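Local coordinates for SnoaL-like domain-containing protein (Sphaerobacter thermophilus, PDB 5TGN) that is of unknown function but has the SnoaL-like fold of the NTF2 superfamily, whose cone-shaped domains commonly enclose a pocket for a small ligand, at residues L9-I14 with W92-V96; E34-P38 with R103-H108; A59-A65 with L76-T82. All blocks are in the same frame, centred on the assembly; numbering follows the deposited sequence.

Interaction 1 (L9-I14 with W92-V96); sequences LAREYI and WIFDV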
# COMPACT_ATOMS: atom_id res chain seq x y z
N LEU A 9 -3.65 12.79 21.41
CA LEU A 9 -3.75 11.43 20.89
C LEU A 9 -2.88 11.27 19.64
O LEU A 9 -2.17 10.27 19.49
CB LEU A 9 -5.21 11.08 20.58
CG LEU A 9 -6.16 10.95 21.77
CD1 LEU A 9 -7.62 10.86 21.31
CD2 LEU A 9 -5.79 9.75 22.62
N ALA A 10 -2.94 12.25 18.74
CA ALA A 10 -2.18 12.15 17.50
C ALA A 10 -0.68 12.11 17.78
O ALA A 10 0.04 11.26 17.24
CB ALA A 10 -2.53 13.33 16.58
N ARG A 11 -0.18 13.03 18.62
CA ARG A 11 1.25 13.03 18.93
C ARG A 11 1.66 11.73 19.63
O ARG A 11 2.76 11.22 19.40
CB ARG A 11 1.60 14.23 19.82
CG ARG A 11 1.51 15.62 19.17
CD ARG A 11 1.52 16.70 20.29
NE ARG A 11 1.39 18.06 19.75
CZ ARG A 11 0.97 19.10 20.45
NH1 ARG A 11 0.62 18.96 21.72
NH2 ARG A 11 0.87 20.29 19.86
N GLU A 12 0.82 11.23 20.54
CA GLU A 12 1.16 10.00 21.23
C GLU A 12 1.16 8.81 20.27
O GLU A 12 1.96 7.88 20.42
CB GLU A 12 0.18 9.73 22.38
CG GLU A 12 0.58 8.53 23.23
CD GLU A 12 1.91 8.74 23.95
OE1 GLU A 12 2.34 9.91 24.09
OE2 GLU A 12 2.53 7.74 24.35
N TYR A 13 0.25 8.82 19.29
CA TYR A 13 0.26 7.76 18.28
C TYR A 13 1.60 7.71 17.58
O TYR A 13 2.24 6.67 17.51
CB TYR A 13 -0.88 7.97 17.27
CG TYR A 13 -0.78 6.97 16.12
CD1 TYR A 13 -1.39 5.72 16.21
CD2 TYR A 13 -0.01 7.24 14.99
CE1 TYR A 13 -1.27 4.78 15.18
CE2 TYR A 13 0.11 6.31 13.95
CZ TYR A 13 -0.52 5.09 14.07
OH TYR A 13 -0.38 4.16 13.06
N ILE A 14 2.09 8.87 17.13
CA ILE A 14 3.41 8.91 16.50
C ILE A 14 4.49 8.41 17.46
O ILE A 14 5.41 7.69 17.07
CB ILE A 14 3.73 10.34 16.01
CG1 ILE A 14 2.69 10.81 14.99
CG2 ILE A 14 5.15 10.40 15.38
CD1 ILE A 14 2.69 9.97 13.66
N TRP A 92 -1.17 11.75 8.17
CA TRP A 92 -2.00 11.01 9.11
C TRP A 92 -3.23 11.85 9.42
O TRP A 92 -3.11 12.99 9.90
CB TRP A 92 -1.24 10.71 10.41
CG TRP A 92 -0.09 9.74 10.29
CD1 TRP A 92 -0.13 8.37 10.49
CD2 TRP A 92 1.28 10.07 10.01
NE1 TRP A 92 1.13 7.84 10.31
CE2 TRP A 92 2.01 8.86 10.02
CE3 TRP A 92 1.95 11.27 9.75
CZ2 TRP A 92 3.40 8.82 9.77
CZ3 TRP A 92 3.32 11.22 9.50
CH2 TRP A 92 4.03 10.00 9.51
N ILE A 93 -4.42 11.33 9.15
CA ILE A 93 -5.67 12.05 9.44
C ILE A 93 -6.36 11.32 10.57
O ILE A 93 -6.80 10.19 10.38
CB ILE A 93 -6.59 12.14 8.21
CG1 ILE A 93 -5.84 12.77 7.02
CG2 ILE A 93 -7.90 12.93 8.55
CD1 ILE A 93 -6.65 12.71 5.69
N PHE A 94 -6.48 11.96 11.74
CA PHE A 94 -7.09 11.36 12.93
C PHE A 94 -8.49 11.93 13.12
O PHE A 94 -8.65 13.16 13.24
CB PHE A 94 -6.28 11.66 14.20
CG PHE A 94 -4.90 11.12 14.21
CD1 PHE A 94 -4.62 9.92 14.86
CD2 PHE A 94 -3.86 11.83 13.63
CE1 PHE A 94 -3.30 9.42 14.90
CE2 PHE A 94 -2.55 11.33 13.64
CZ PHE A 94 -2.27 10.13 14.26
N ASP A 95 -9.51 11.06 13.17
CA ASP A 95 -10.85 11.44 13.63
C ASP A 95 -11.01 10.96 15.07
O ASP A 95 -10.85 9.76 15.35
CB ASP A 95 -11.95 10.84 12.74
CG ASP A 95 -11.81 11.25 11.27
OD1 ASP A 95 -11.84 12.48 11.00
OD2 ASP A 95 -11.63 10.37 10.39
N VAL A 96 -11.36 11.88 15.98
CA VAL A 96 -11.35 11.63 17.41
C VAL A 96 -12.75 11.87 17.96
O VAL A 96 -13.43 12.81 17.56
CB VAL A 96 -10.31 12.53 18.13
CG1 VAL A 96 -10.46 12.48 19.67
CG2 VAL A 96 -8.90 12.18 17.64
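Trp92, at the start of the strand segment, is where the helix residues Tyr13 and Ile14 come down on the sheet. Ile14 CD1 sits over the face of the indole, 3.9 Å from the centroid of its six-membered ring and 13° off the ring normal, a clean CH-pi contact; the m,m rotamer of Ile14 is what carries CD1 there, since its CA-to-CB bond points sideways. Tyr13 approaches the five-membered ring obliquely, with Tyr13 CE2 4.0 Å from Trp92 CD1. Ile93 turns to the other side of the sheet, where it packs on Arg103 of a second subunit. This division of the strand fits the NTF2-like fold: a strongly curved sheet wraps its concave face around the N-terminal helix, here 6-18, and in this protein the second subunit meets the other face. The helix crosses the strand at 131°, the two axes 9.9 Å apart, room enough for one layer of interlocking side chains. Phe94 has the largest area covered by the helix, 82 Å². Ala10 CB lies over its face, 3.7 Å from the ring centroid, a second CH-pi contact, and the small alanine lets the backbones close to 6.8 Å between Ala10 CA and Phe94 CA. The edge of Phe94 is directed at the face of Tyr13 in an offset edge-to-face pair, centroids 5.5 Å apart and planes at 71°; with Trp92 oblique to Tyr13, the three rings form an aromatic cluster. At Val96 the contact becomes aliphatic: its CG1 lies 3.7 Å from Leu9 CD1, and Leu9 also packs on Met4 and Leu28.

Interaction 2 (E34-P38 with R103-H108); sequences EIIAP and RLTINH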
# COMPACT_ATOMS: atom_id res chain seq x y z
N GLU A 34 -10.44 2.29 13.95
CA GLU A 34 -9.81 1.62 12.83
C GLU A 34 -8.70 2.45 12.22
O GLU A 34 -8.67 3.68 12.32
CB GLU A 34 -10.84 1.29 11.75
CG GLU A 34 -11.39 2.53 11.11
CD GLU A 34 -12.58 2.25 10.21
OE1 GLU A 34 -13.25 1.21 10.41
OE2 GLU A 34 -12.84 3.08 9.31
N ILE A 35 -7.82 1.75 11.51
CA ILE A 35 -6.83 2.37 10.63
C ILE A 35 -7.17 1.99 9.20
O ILE A 35 -7.43 0.81 8.91
CB ILE A 35 -5.40 1.91 10.97
CG1 ILE A 35 -5.03 2.34 12.39
CG2 ILE A 35 -4.41 2.49 9.95
CD1 ILE A 35 -3.62 1.89 12.78
N ILE A 36 -7.18 2.97 8.31
CA ILE A 36 -7.31 2.71 6.87
C ILE A 36 -5.95 2.99 6.26
O ILE A 36 -5.41 4.10 6.42
CB ILE A 36 -8.38 3.60 6.22
CG1 ILE A 36 -9.64 3.67 7.09
CG2 ILE A 36 -8.66 3.11 4.76
CD1 ILE A 36 -10.92 4.20 6.31
N ALA A 37 -5.41 2.01 5.57
CA ALA A 37 -4.04 2.16 5.11
C ALA A 37 -3.97 1.55 3.72
O ALA A 37 -4.93 0.90 3.30
CB ALA A 37 -3.06 1.48 6.08
N PRO A 38 -2.88 1.75 2.96
CA PRO A 38 -2.80 1.14 1.62
C PRO A 38 -2.93 -0.37 1.66
O PRO A 38 -2.42 -1.03 2.57
CB PRO A 38 -1.41 1.56 1.13
CG PRO A 38 -1.09 2.82 1.86
CD PRO A 38 -1.73 2.64 3.23
N ARG A 103 -10.93 6.87 13.91
CA ARG A 103 -10.37 6.42 12.66
C ARG A 103 -9.06 7.15 12.40
O ARG A 103 -8.96 8.36 12.63
CB ARG A 103 -11.34 6.63 11.49
CG ARG A 103 -10.70 6.38 10.09
CD ARG A 103 -11.65 6.92 9.01
NE ARG A 103 -12.78 6.03 8.76
CZ ARG A 103 -13.82 6.33 7.98
NH1 ARG A 103 -13.89 7.53 7.42
NH2 ARG A 103 -14.77 5.44 7.75
N LEU A 104 -8.07 6.40 11.94
CA LEU A 104 -6.84 7.00 11.43
C LEU A 104 -6.71 6.61 9.97
O LEU A 104 -6.75 5.42 9.63
CB LEU A 104 -5.62 6.55 12.25
CG LEU A 104 -4.26 6.73 11.55
CD1 LEU A 104 -3.96 8.19 11.34
CD2 LEU A 104 -3.16 6.01 12.33
N THR A 105 -6.61 7.60 9.08
CA THR A 105 -6.39 7.36 7.65
C THR A 105 -4.94 7.74 7.33
O THR A 105 -4.48 8.81 7.72
CB THR A 105 -7.36 8.19 6.80
OG1 THR A 105 -8.72 7.81 7.07
CG2 THR A 105 -7.08 8.00 5.30
N ILE A 106 -4.23 6.87 6.63
CA ILE A 106 -2.80 7.09 6.37
C ILE A 106 -2.60 7.23 4.86
O ILE A 106 -2.71 6.25 4.12
CB ILE A 106 -1.93 5.97 6.94
CG1 ILE A 106 -2.30 5.74 8.41
CG2 ILE A 106 -0.42 6.34 6.83
CD1 ILE A 106 -1.49 4.59 9.06
N ASN A 107 -2.32 8.45 4.41
CA ASN A 107 -2.13 8.74 2.98
C ASN A 107 -0.65 8.96 2.70
O ASN A 107 -0.02 9.81 3.35
CB ASN A 107 -2.89 9.99 2.56
CG ASN A 107 -4.40 9.82 2.62
OD1 ASN A 107 -4.95 8.84 2.15
ND2 ASN A 107 -5.08 10.82 3.16
N HIS A 108 -0.11 8.24 1.73
CA HIS A 108 1.21 8.58 1.22
C HIS A 108 1.12 9.83 0.34
O HIS A 108 0.28 9.90 -0.56
CB HIS A 108 1.80 7.43 0.42
CG HIS A 108 2.16 6.24 1.26
ND1 HIS A 108 3.44 5.73 1.33
CD2 HIS A 108 1.42 5.49 2.09
CE1 HIS A 108 3.46 4.70 2.14
NE2 HIS A 108 2.24 4.53 2.62
O HOH W 1 -13.97 2.26 7.01
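This is a parallel strand pairing inside the mixed sheet, between strands 41-44 and 88-97: the first strand of the sheet in chain order, 33-37, lies beside the last, 100-108, closing the NTF2-like domain on itself. The axes run 4.7 Å apart at 14°, and Glu34, Ile35 and Ile36 stand level with Arg103, Leu104 and Thr105. Three backbone hydrogen bonds set that register: Leu104 N to Glu34 O (2.8 Å), Ile36 N to Leu104 O (2.8 Å) and Ile106 N to Ile36 O (3.0 Å). Ile35 and Leu104 project to the concave face, against Tyr13 of helix 6-18; Ile35 CG2 also meets Ile106 CD1 at 3.7 Å, and both residues touch Phe52 of helix 46-54. Past the paired residues, Pro38 CG still touches His108 CD2 at 3.7 Å.

Glu34, Ile36, Arg103 and Thr105 occupy the other face, where a second subunit packs. There Arg103 NE donates to Glu34 OE2 at 3.0 Å in a salt bridge, Arg103 NH2 adds a weak bond to the same oxygen at 3.4 Å, and Ile36 CD1 lies over one face of the guanidinium. A water donates to Glu34 OE2 at 2.7 Å. Both charges have further partners: Glu34 OE1 pairs with Arg44, and Arg103 NH1 with Glu91 of the second subunit. The salt bridge is therefore one link in a charge network that runs from strand 41-44 across the sheet and into the subunit interface.

Interaction 3 (A59-A65 with L76-T82); sequences ATTAQIA and LHGVVQT
Strands 60-69 and 73-81 make an antiparallel beta hairpin at one edge of the NTF2-like sheet, and a beta bulge interrupts their pairing. Val79, with 70 Å² covered, marks the regular part. It forms a hydrogen-bonded pair with Ala62 (Ala62 N to Val79 O 3.0 Å, Val79 N to Ala62 O 2.9 Å), and its t rotamer brings Val79 CG2 3.8 Å from Gln63 OE1. Two residues along, Gln81 makes the equivalent pair with Thr60: Thr60 N to Gln81 O is 2.8 Å and Gln81 N to Thr60 O 2.9 Å. Between them Thr61 and Val80 form a non-hydrogen-bonded pair, CA atoms 4.5 Å apart, with side chains on the opposite face from Val79 and Gln81.

The bulge falls at Gln63, the other well-covered residue alongside Gln81 (52 Å² each). Its phi/psi of 45/49° is left-handed, and the register shifts by one there, so that Ala65 pairs with His77 (Ala65 N to His77 O 2.8 Å, His77 N to Ala65 O 2.9 Å). The segment axes run at 166° and approach to 4.6 Å. Gly78 lies opposite the bulge, its CA 4.4 Å from Ile64 CA; a CB built on it would clash with Ile64 CD1. Ile64, in the m,m rotamer, packs on Trp92 of strand 88-97, on the side of helix 6-18, and its CD1 stops 4.0 Å from Gly78 CA.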
# COMPACT_ATOMS: atom_id res chain seq x y z
N ALA A 59 11.67 1.92 11.42
CA ALA A 59 11.51 3.22 10.79
C ALA A 59 11.43 4.26 11.89
O ALA A 59 11.07 3.95 13.02
CB ALA A 59 10.26 3.26 9.90
N THR A 60 11.79 5.50 11.56
CA THR A 60 11.53 6.60 12.47
C THR A 60 10.67 7.64 11.76
O THR A 60 10.86 7.91 10.57
CB THR A 60 12.83 7.27 12.97
OG1 THR A 60 13.50 7.90 11.88
CG2 THR A 60 13.74 6.25 13.61
N THR A 61 9.72 8.20 12.50
CA THR A 61 8.76 9.16 12.00
C THR A 61 9.06 10.51 12.64
O THR A 61 8.87 10.66 13.85
CB THR A 61 7.34 8.72 12.34
OG1 THR A 61 7.08 7.42 11.80
CG2 THR A 61 6.35 9.73 11.82
N ALA A 62 9.49 11.48 11.83
CA ALA A 62 9.94 12.76 12.35
C ALA A 62 9.48 13.88 11.40
O ALA A 62 8.64 13.67 10.52
CB ALA A 62 11.47 12.76 12.53
N GLN A 63 10.02 15.08 11.63
CA GLN A 63 9.63 16.31 10.92
C GLN A 63 8.11 16.45 10.84
O GLN A 63 7.54 16.70 9.77
CB GLN A 63 10.25 16.37 9.53
CG GLN A 63 11.77 16.33 9.49
CD GLN A 63 12.28 16.21 8.07
OE1 GLN A 63 12.90 15.21 7.71
NE2 GLN A 63 11.99 17.21 7.24
N ILE A 64 7.45 16.26 11.98
CA ILE A 64 6.00 16.34 12.03
C ILE A 64 5.56 17.79 11.93
O ILE A 64 6.02 18.66 12.68
CB ILE A 64 5.47 15.69 13.30
CG1 ILE A 64 5.82 14.20 13.30
CG2 ILE A 64 3.96 15.90 13.39
CD1 ILE A 64 4.96 13.39 12.33
N ALA A 65 4.70 18.08 10.97
CA ALA A 65 4.01 19.36 10.91
C ALA A 65 2.55 19.10 11.23
O ALA A 65 1.92 18.22 10.63
CB ALA A 65 4.17 20.03 9.55
N LEU A 76 -1.63 15.39 10.60
CA LEU A 76 -0.18 15.54 10.68
C LEU A 76 0.45 15.17 9.34
O LEU A 76 -0.00 14.23 8.69
CB LEU A 76 0.44 14.64 11.76
CG LEU A 76 -0.17 14.67 13.16
CD1 LEU A 76 0.56 13.64 14.03
CD2 LEU A 76 -0.09 16.09 13.76
N HIS A 77 1.47 15.91 8.94
CA HIS A 77 2.35 15.52 7.85
C HIS A 77 3.72 15.20 8.44
O HIS A 77 4.15 15.84 9.41
CB HIS A 77 2.46 16.62 6.80
CG HIS A 77 1.23 16.78 5.96
ND1 HIS A 77 1.18 17.57 4.84
CD2 HIS A 77 -0.01 16.23 6.09
CE1 HIS A 77 -0.03 17.51 4.31
NE2 HIS A 77 -0.77 16.70 5.05
N GLY A 78 4.38 14.20 7.88
CA GLY A 78 5.66 13.81 8.45
C GLY A 78 6.51 13.08 7.44
O GLY A 78 6.09 12.80 6.32
N VAL A 79 7.74 12.79 7.86
CA VAL A 79 8.70 12.06 7.03
C VAL A 79 9.01 10.77 7.77
O VAL A 79 9.35 10.80 8.96
CB VAL A 79 9.98 12.90 6.78
CG1 VAL A 79 10.99 12.14 5.92
CG2 VAL A 79 9.63 14.23 6.15
N VAL A 80 8.89 9.65 7.08
CA VAL A 80 9.25 8.34 7.64
C VAL A 80 10.57 7.90 7.01
O VAL A 80 10.66 7.78 5.78
CB VAL A 80 8.16 7.30 7.42
CG1 VAL A 80 8.62 5.91 7.94
CG2 VAL A 80 6.86 7.72 8.13
N GLN A 81 11.61 7.72 7.82
CA GLN A 81 12.89 7.23 7.34
C GLN A 81 13.15 5.81 7.81
O GLN A 81 12.74 5.41 8.91
CB GLN A 81 14.02 8.16 7.80
CG GLN A 81 13.89 9.53 7.13
CD GLN A 81 14.95 10.50 7.57
OE1 GLN A 81 14.78 11.19 8.58
NE2 GLN A 81 16.05 10.55 6.83
N THR A 82 13.85 5.05 6.98
CA THR A 82 14.21 3.66 7.23
C THR A 82 15.68 3.44 6.91
O THR A 82 16.35 4.31 6.34
CB THR A 82 13.36 2.71 6.37
OG1 THR A 82 13.54 3.05 4.99
CG2 THR A 82 11.86 2.75 6.76

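In the fold
One curved sheet carries all three contacts, with strand 88-97 of interaction 1 between strands 100-108 and 73-81. Toward interaction 2, Asp95 N lies 2.8 Å from Arg103 O and Ile93 N 2.9 Å from Thr105 O, while Tyr13 CZ packs on Leu104 CD2 at 3.3 Å. Toward interaction 3, Trp92 N reaches Leu76 O at 2.8 Å and Trp92 CH2 touches Thr61 CG2 at 3.3 Å. Interactions 2 and 3 do not meet; their nearest atoms are about 7 Å apart. A glycerol, probably from crystallisation, lies about 4 Å from the side chain of Trp92 and one about 4 Å from that of Val80, and His108 NE2 hydrogen-bonds a glycerol; such sites may mark a pocket.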